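PDB 4YBN: flavin-nucleotide-binding protein, which binds FAD and heme b and probably serves as an oxidoreductase of the split beta-barrel, pyridoxamine 5'-phosphate oxidase-like superfamily. Local coordinates for residues Gly109-Leu123 with Ala140-Leu154. Residues are numbered along the deposited sequence; the frame is centred on the assembly and turned at random.
Sequences GTFEVIADDAKRGYL and ASTRKELAATLALAL. With HEM (protoporphyrin IX containing Fe), chain F.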
loop_
_atom_site.group_PDB
_atom_site.type_symbol
_atom_site.label_atom_id
_atom_site.label_comp_id
_atom_site.label_asym_id
_atom_site.label_seq_id
_atom_site.Cartn_x
_atom_site.Cartn_y
_atom_site.Cartn_z
ATOM N N GLY A 109 -7.054 -6.456 15.952
ATOM C CA GLY A 109 -7.968 -6.301 17.026
ATOM C C GLY A 109 -9.322 -5.964 16.506
ATOM O O GLY A 109 -9.626 -6.142 15.325
ATOM N N THR A 110 -10.119 -5.400 17.395
ATOM C CA THR A 110 -11.489 -5.040 17.110
ATOM C C THR A 110 -11.587 -3.558 17.198
ATOM O O THR A 110 -11.203 -2.953 18.193
ATOM C CB THR A 110 -12.441 -5.772 18.127
ATOM O OG1 THR A 110 -12.206 -7.165 17.996
ATOM C CG2 THR A 110 -13.866 -5.502 17.866
ATOM N N PHE A 111 -12.074 -2.949 16.138
ATOM C CA PHE A 111 -12.346 -1.547 16.172
ATOM C C PHE A 111 -13.509 -1.205 17.140
ATOM O O PHE A 111 -14.521 -1.918 17.225
ATOM C CB PHE A 111 -12.681 -1.024 14.832
ATOM C CG PHE A 111 -11.500 -0.821 13.943
ATOM C CD1 PHE A 111 -11.068 -1.824 13.151
ATOM C CD2 PHE A 111 -10.885 0.433 13.816
ATOM C CE1 PHE A 111 -10.019 -1.655 12.296
ATOM C CE2 PHE A 111 -9.806 0.606 12.980
ATOM C CZ PHE A 111 -9.385 -0.431 12.205
ATOM N N GLU A 112 -13.318 -0.138 17.894
ATOM C CA GLU A 112 -14.405 0.432 18.657
ATOM C C GLU A 112 -15.005 1.657 17.988
ATOM O O GLU A 112 -14.289 2.527 17.426
ATOM C CB GLU A 112 -13.967 0.696 20.122
ATOM C CG GLU A 112 -13.205 1.982 20.451
ATOM C CD GLU A 112 -12.877 2.148 21.971
ATOM O OE1 GLU A 112 -13.548 1.501 22.822
ATOM O OE2 GLU A 112 -11.943 2.929 22.323
ATOM N N VAL A 113 -16.333 1.717 18.023
ATOM C CA VAL A 113 -17.093 2.862 17.532
ATOM C C VAL A 113 -16.824 4.048 18.420
ATOM O O VAL A 113 -17.010 3.970 19.612
ATOM C CB VAL A 113 -18.596 2.594 17.499
ATOM C CG1 VAL A 113 -19.390 3.866 17.182
ATOM C CG2 VAL A 113 -18.920 1.547 16.445
ATOM N N ILE A 114 -16.406 5.159 17.850
ATOM C CA ILE A 114 -16.246 6.371 18.620
ATOM C C ILE A 114 -17.645 6.893 18.923
ATOM O O ILE A 114 -18.495 7.066 18.029
ATOM C CB ILE A 114 -15.433 7.460 17.846
ATOM C CG1 ILE A 114 -14.011 6.970 17.527
ATOM C CG2 ILE A 114 -15.302 8.758 18.645
ATOM C CD1 ILE A 114 -13.358 6.316 18.685
ATOM N N ALA A 115 -17.887 7.196 20.211
ATOM C CA ALA A 115 -19.206 7.741 20.636
ATOM C C ALA A 115 -19.511 9.068 20.007
ATOM O O ALA A 115 -18.581 9.879 19.725
ATOM C CB ALA A 115 -19.300 7.883 22.176
ATOM N N ASP A 116 -20.821 9.333 19.871
ATOM C CA ASP A 116 -21.323 10.562 19.284
ATOM C C ASP A 116 -20.697 11.786 19.906
ATOM O O ASP A 116 -20.381 12.743 19.214
ATOM C CB ASP A 116 -22.843 10.658 19.475
ATOM C CG ASP A 116 -23.634 9.790 18.477
ATOM O OD1 ASP A 116 -23.054 8.975 17.698
ATOM O OD2 ASP A 116 -24.875 9.946 18.474
ATOM N N ASP A 117 -20.492 11.749 21.232
ATOM C CA ASP A 117 -19.902 12.899 21.919
ATOM C C ASP A 117 -18.407 13.129 21.606
ATOM O O ASP A 117 -17.870 14.239 21.729
ATOM C CB ASP A 117 -20.035 12.728 23.441
ATOM C CG ASP A 117 -19.801 11.273 23.926
ATOM O OD1 ASP A 117 -18.701 10.947 24.456
ATOM O OD2 ASP A 117 -20.760 10.463 23.824
ATOM N N ALA A 118 -17.733 12.064 21.221
ATOM C CA ALA A 118 -16.322 12.097 20.963
ATOM C C ALA A 118 -15.981 12.245 19.461
ATOM O O ALA A 118 -14.843 12.492 19.121
ATOM C CB ALA A 118 -15.722 10.798 21.520
ATOM N N LYS A 119 -16.963 12.146 18.576
ATOM C CA LYS A 119 -16.644 12.040 17.147
ATOM C C LYS A 119 -15.975 13.320 16.634
ATOM O O LYS A 119 -14.956 13.292 15.922
ATOM C CB LYS A 119 -17.887 11.865 16.314
ATOM C CG LYS A 119 -18.592 10.584 16.309
ATOM C CD LYS A 119 -19.655 10.803 15.219
ATOM C CE LYS A 119 -20.328 9.532 14.870
ATOM N NZ LYS A 119 -21.524 9.879 14.075
ATOM N N ARG A 120 -16.509 14.452 17.057
ATOM C CA ARG A 120 -16.013 15.737 16.628
ATOM C C ARG A 120 -14.524 15.890 16.922
ATOM O O ARG A 120 -13.713 16.313 16.053
ATOM C CB ARG A 120 -16.821 16.860 17.254
ATOM C CG ARG A 120 -16.352 18.234 16.809
ATOM C CD ARG A 120 -17.102 19.400 17.450
ATOM N NE ARG A 120 -18.554 19.354 17.281
ATOM C CZ ARG A 120 -19.214 19.747 16.192
ATOM N NH1 ARG A 120 -18.587 20.253 15.159
ATOM N NH2 ARG A 120 -20.549 19.645 16.136
ATOM N N GLY A 121 -14.136 15.485 18.105
ATOM C CA GLY A 121 -12.748 15.644 18.529
ATOM C C GLY A 121 -11.826 14.682 17.753
ATOM O O GLY A 121 -10.708 15.052 17.360
ATOM N N TYR A 122 -12.265 13.425 17.573
ATOM C CA TYR A 122 -11.448 12.455 16.816
ATOM C C TYR A 122 -11.361 12.823 15.354
ATOM O O TYR A 122 -10.261 12.733 14.779
ATOM C CB TYR A 122 -11.990 11.057 16.962
ATOM C CG TYR A 122 -11.515 10.310 18.168
ATOM C CD1 TYR A 122 -10.315 9.618 18.146
ATOM C CD2 TYR A 122 -12.228 10.326 19.368
ATOM C CE1 TYR A 122 -9.895 8.880 19.223
ATOM C CE2 TYR A 122 -11.752 9.633 20.474
ATOM C CZ TYR A 122 -10.580 8.899 20.364
ATOM O OH TYR A 122 -10.109 8.192 21.431
ATOM N N LEU A 123 -12.447 13.344 14.758
ATOM C CA LEU A 123 -12.399 13.722 13.367
ATOM C C LEU A 123 -11.487 14.924 13.098
ATOM O O LEU A 123 -10.728 14.929 12.147
ATOM C CB LEU A 123 -13.779 13.949 12.765
ATOM C CG LEU A 123 -14.596 12.673 12.698
ATOM C CD1 LEU A 123 -16.018 12.967 12.292
ATOM C CD2 LEU A 123 -14.028 11.644 11.711
ATOM N N ALA A 140 -16.344 24.378 11.640
ATOM C CA ALA A 140 -16.745 23.191 12.392
ATOM C C ALA A 140 -17.641 22.353 11.506
ATOM O O ALA A 140 -18.456 22.869 10.753
ATOM C CB ALA A 140 -17.527 23.590 13.639
ATOM N N SER A 141 -17.564 21.046 11.677
ATOM C CA SER A 141 -18.476 20.156 10.986
ATOM C C SER A 141 -19.883 20.359 11.533
ATOM O O SER A 141 -20.044 20.755 12.696
ATOM C CB SER A 141 -18.003 18.722 11.217
ATOM O OG SER A 141 -16.736 18.513 10.557
ATOM N N THR A 142 -20.886 20.095 10.722
ATOM C CA THR A 142 -22.233 20.267 11.164
ATOM C C THR A 142 -22.733 19.023 11.808
ATOM O O THR A 142 -22.173 17.924 11.594
ATOM C CB THR A 142 -23.186 20.561 10.006
ATOM O OG1 THR A 142 -23.228 19.455 9.127
ATOM C CG2 THR A 142 -22.775 21.822 9.280
ATOM N N ARG A 143 -23.784 19.156 12.594
ATOM C CA ARG A 143 -24.366 17.936 13.221
ATOM C C ARG A 143 -24.775 16.914 12.188
ATOM O O ARG A 143 -24.652 15.735 12.404
ATOM C CB ARG A 143 -25.562 18.281 14.118
ATOM C CG ARG A 143 -25.221 18.306 15.620
ATOM C CD ARG A 143 -26.458 18.582 16.484
ATOM N NE ARG A 143 -27.378 19.472 15.762
ATOM C CZ ARG A 143 -27.137 20.760 15.487
ATOM N NH1 ARG A 143 -26.016 21.340 15.889
ATOM N NH2 ARG A 143 -28.020 21.475 14.796
ATOM N N LYS A 144 -25.308 17.331 11.060
ATOM C CA LYS A 144 -25.646 16.349 10.003
ATOM C C LYS A 144 -24.438 15.663 9.379
ATOM O O LYS A 144 -24.466 14.490 9.049
ATOM C CB LYS A 144 -26.447 17.026 8.908
ATOM C CG LYS A 144 -27.801 17.432 9.501
ATOM C CD LYS A 144 -28.571 18.484 8.698
ATOM C CE LYS A 144 -29.786 18.929 9.499
ATOM N NZ LYS A 144 -30.848 19.449 8.599
ATOM N N GLU A 145 -23.361 16.419 9.191
ATOM C CA GLU A 145 -22.118 15.810 8.738
ATOM C C GLU A 145 -21.637 14.747 9.737
ATOM O O GLU A 145 -21.236 13.641 9.341
ATOM C CB GLU A 145 -21.011 16.856 8.495
ATOM C CG GLU A 145 -21.270 17.702 7.243
ATOM C CD GLU A 145 -20.424 18.965 7.160
ATOM O OE1 GLU A 145 -19.841 19.397 8.174
ATOM O OE2 GLU A 145 -20.303 19.498 6.026
ATOM N N LEU A 146 -21.664 15.074 11.025
ATOM C CA LEU A 146 -21.214 14.099 12.003
ATOM C C LEU A 146 -22.120 12.888 12.033
ATOM O O LEU A 146 -21.637 11.770 12.111
ATOM C CB LEU A 146 -21.085 14.745 13.370
ATOM C CG LEU A 146 -20.057 15.856 13.437
ATOM C CD1 LEU A 146 -20.245 16.727 14.673
ATOM C CD2 LEU A 146 -18.670 15.245 13.450
ATOM N N ALA A 147 -23.428 13.079 11.859
ATOM C CA ALA A 147 -24.376 11.946 11.908
ATOM C C ALA A 147 -24.238 11.051 10.720
ATOM O O ALA A 147 -24.526 9.867 10.804
ATOM C CB ALA A 147 -25.818 12.409 12.038
ATOM N N ALA A 148 -23.746 11.590 9.617
ATOM C CA ALA A 148 -23.464 10.766 8.430
ATOM C C ALA A 148 -22.085 10.035 8.480
ATOM O O ALA A 148 -21.771 9.295 7.601
ATOM C CB ALA A 148 -23.547 11.605 7.170
ATOM N N THR A 149 -21.349 10.174 9.557
ATOM C CA THR A 149 -19.987 9.655 9.701
ATOM C C THR A 149 -19.827 8.638 10.842
ATOM O O THR A 149 -20.266 8.803 11.966
ATOM C CB THR A 149 -18.972 10.836 9.860
ATOM O OG1 THR A 149 -19.104 11.701 8.736
ATOM C CG2 THR A 149 -17.492 10.425 9.879
ATOM N N LEU A 150 -19.131 7.584 10.513
ATOM C CA LEU A 150 -18.761 6.539 11.410
ATOM C C LEU A 150 -17.295 6.723 11.591
ATOM O O LEU A 150 -16.534 6.779 10.631
ATOM C CB LEU A 150 -19.079 5.249 10.675
ATOM C CG LEU A 150 -19.116 3.937 11.406
ATOM C CD1 LEU A 150 -19.942 4.022 12.675
ATOM C CD2 LEU A 150 -19.704 2.886 10.460
ATOM N N ALA A 151 -16.877 6.905 12.808
ATOM C CA ALA A 151 -15.478 6.915 13.158
ATOM C C ALA A 151 -15.174 5.743 14.021
ATOM O O ALA A 151 -15.933 5.465 14.927
ATOM C CB ALA A 151 -15.169 8.217 13.922
ATOM N N LEU A 152 -14.046 5.080 13.787
ATOM C CA LEU A 152 -13.658 3.875 14.477
ATOM C C LEU A 152 -12.226 3.875 14.886
ATOM O O LEU A 152 -11.391 4.409 14.152
ATOM C CB LEU A 152 -13.845 2.652 13.546
ATOM C CG LEU A 152 -15.234 2.522 12.921
ATOM C CD1 LEU A 152 -15.184 1.582 11.733
ATOM C CD2 LEU A 152 -16.176 1.965 13.937
ATOM N N ALA A 153 -11.887 3.239 16.011
ATOM C CA ALA A 153 -10.525 3.298 16.561
ATOM C C ALA A 153 -10.077 1.940 16.998
ATOM O O ALA A 153 -10.833 1.207 17.649
ATOM C CB ALA A 153 -10.494 4.240 17.772
ATOM N N LEU A 154 -8.890 1.581 16.572
ATOM C CA LEU A 154 -8.238 0.373 16.982
ATOM C C LEU A 154 -7.080 0.696 17.883
ATOM O O LEU A 154 -6.214 1.477 17.537
ATOM C CB LEU A 154 -7.740 -0.337 15.713
ATOM C CG LEU A 154 -6.934 -1.624 15.892
ATOM C CD1 LEU A 154 -7.906 -2.702 16.326
ATOM C CD2 LEU A 154 -6.208 -2.072 14.660
HETATM C CHA HEM F . -15.508 9.255 2.779
HETATM C CHB HEM F . -11.117 11.146 3.201
HETATM C CHC HEM F . -12.688 14.207 6.618
HETATM C CHD HEM F . -17.028 12.138 6.333
HETATM C C1A HEM F . -14.187 9.527 2.586
HETATM C C2A HEM F . -13.377 8.866 1.628
HETATM C C3A HEM F . -12.130 9.385 1.771
HETATM C C4A HEM F . -12.179 10.368 2.795
HETATM C CMA HEM F . -10.939 8.983 0.936
HETATM C CAA HEM F . -13.787 7.770 0.655
HETATM C CBA HEM F . -14.656 8.237 -0.523
HETATM C CGA HEM F . -14.988 7.037 -1.385
HETATM O O1A HEM F . -14.476 6.933 -2.528
HETATM O O2A HEM F . -15.773 6.142 -0.974
HETATM C C1B HEM F . -11.169 12.176 4.155
HETATM C C2B HEM F . -10.049 13.013 4.454
HETATM C C3B HEM F . -10.448 13.879 5.431
HETATM C C4B HEM F . -11.887 13.563 5.699
HETATM C CMB HEM F . -8.664 12.947 3.849
HETATM C CAB HEM F . -9.555 14.945 5.959
HETATM C CBB HEM F . -10.017 16.005 6.600
HETATM C C1C HEM F . -14.036 13.908 6.898
HETATM C C2C HEM F . -14.781 14.398 8.013
HETATM C C3C HEM F . -16.044 13.808 7.938
HETATM C C4C HEM F . -16.035 12.953 6.754
HETATM C CMC HEM F . -14.299 15.387 9.038
HETATM C CAC HEM F . -17.203 14.087 8.809
HETATM C CBC HEM F . -17.332 15.112 9.682
HETATM C C1D HEM F . -16.935 11.199 5.323
HETATM C C2D HEM F . -18.101 10.388 4.910
HETATM C C3D HEM F . -17.660 9.613 3.921
HETATM C C4D HEM F . -16.242 9.922 3.746
HETATM C CMD HEM F . -19.510 10.409 5.445
HETATM C CAD HEM F . -18.416 8.610 3.109
HETATM C CBD HEM F . -18.781 9.233 1.746
HETATM C CGD HEM F . -19.862 8.450 1.023
HETATM O O1D HEM F . -21.020 8.919 0.868
HETATM O O2D HEM F . -19.597 7.312 0.584
HETATM N NA HEM F . -13.442 10.439 3.287
HETATM N NB HEM F . -12.236 12.555 4.881
HETATM N NC HEM F . -14.796 12.980 6.210
HETATM N ND HEM F . -15.855 10.885 4.595
HETATM FE FE HEM F . -14.130 11.625 4.755
HETATM O O HOH W 1 -18.645 6.932 15.196
HETATM O O HOH W 2 -15.658 20.175 13.771
#
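Lys119 NZ grips the carbonyls of Leu146 and Thr149, and Arg120 that of Ser141; these bonds from helix 116-123 extend a contact that begins as an antiparallel strand pair of the split beta-barrel. In that pair Glu112 and Ala153 bond to each other twice, and Ile114 N adds a bond to Ala151 O. Leu154 CB lies over one face of the Phe111 ring, 3.8 Å from its centroid, while Ile114 CD1 packs against Ala153 CB.

The lysine chain, extended beyond CG, places Lys119 NZ 2.7 Å from Leu146 O and 2.7 Å from Thr149 O. It meets the Thr149 carbonyl nearly end-on (162°) but stands above the plane of the Leu146 carbonyl, whose other face takes Thr149 N. A single lysine amine can thus pin a helix-to-strand junction by holding two main-chain carbonyls, here between helix 143-147 and strand 149-154.

Leu123 and Thr149 meet tip to tip beside the heme, with Leu123 CD1 3.6 Å from HEM CBC; both also touch His62, the axial iron ligand. On Arg120, a bend at chi3 (-55°) turns the guanidinium so that Leu146 CD1 sits over one face and Arg120 NH1 donates within the guanidinium plane to Ser141 O, 2.9 Å away.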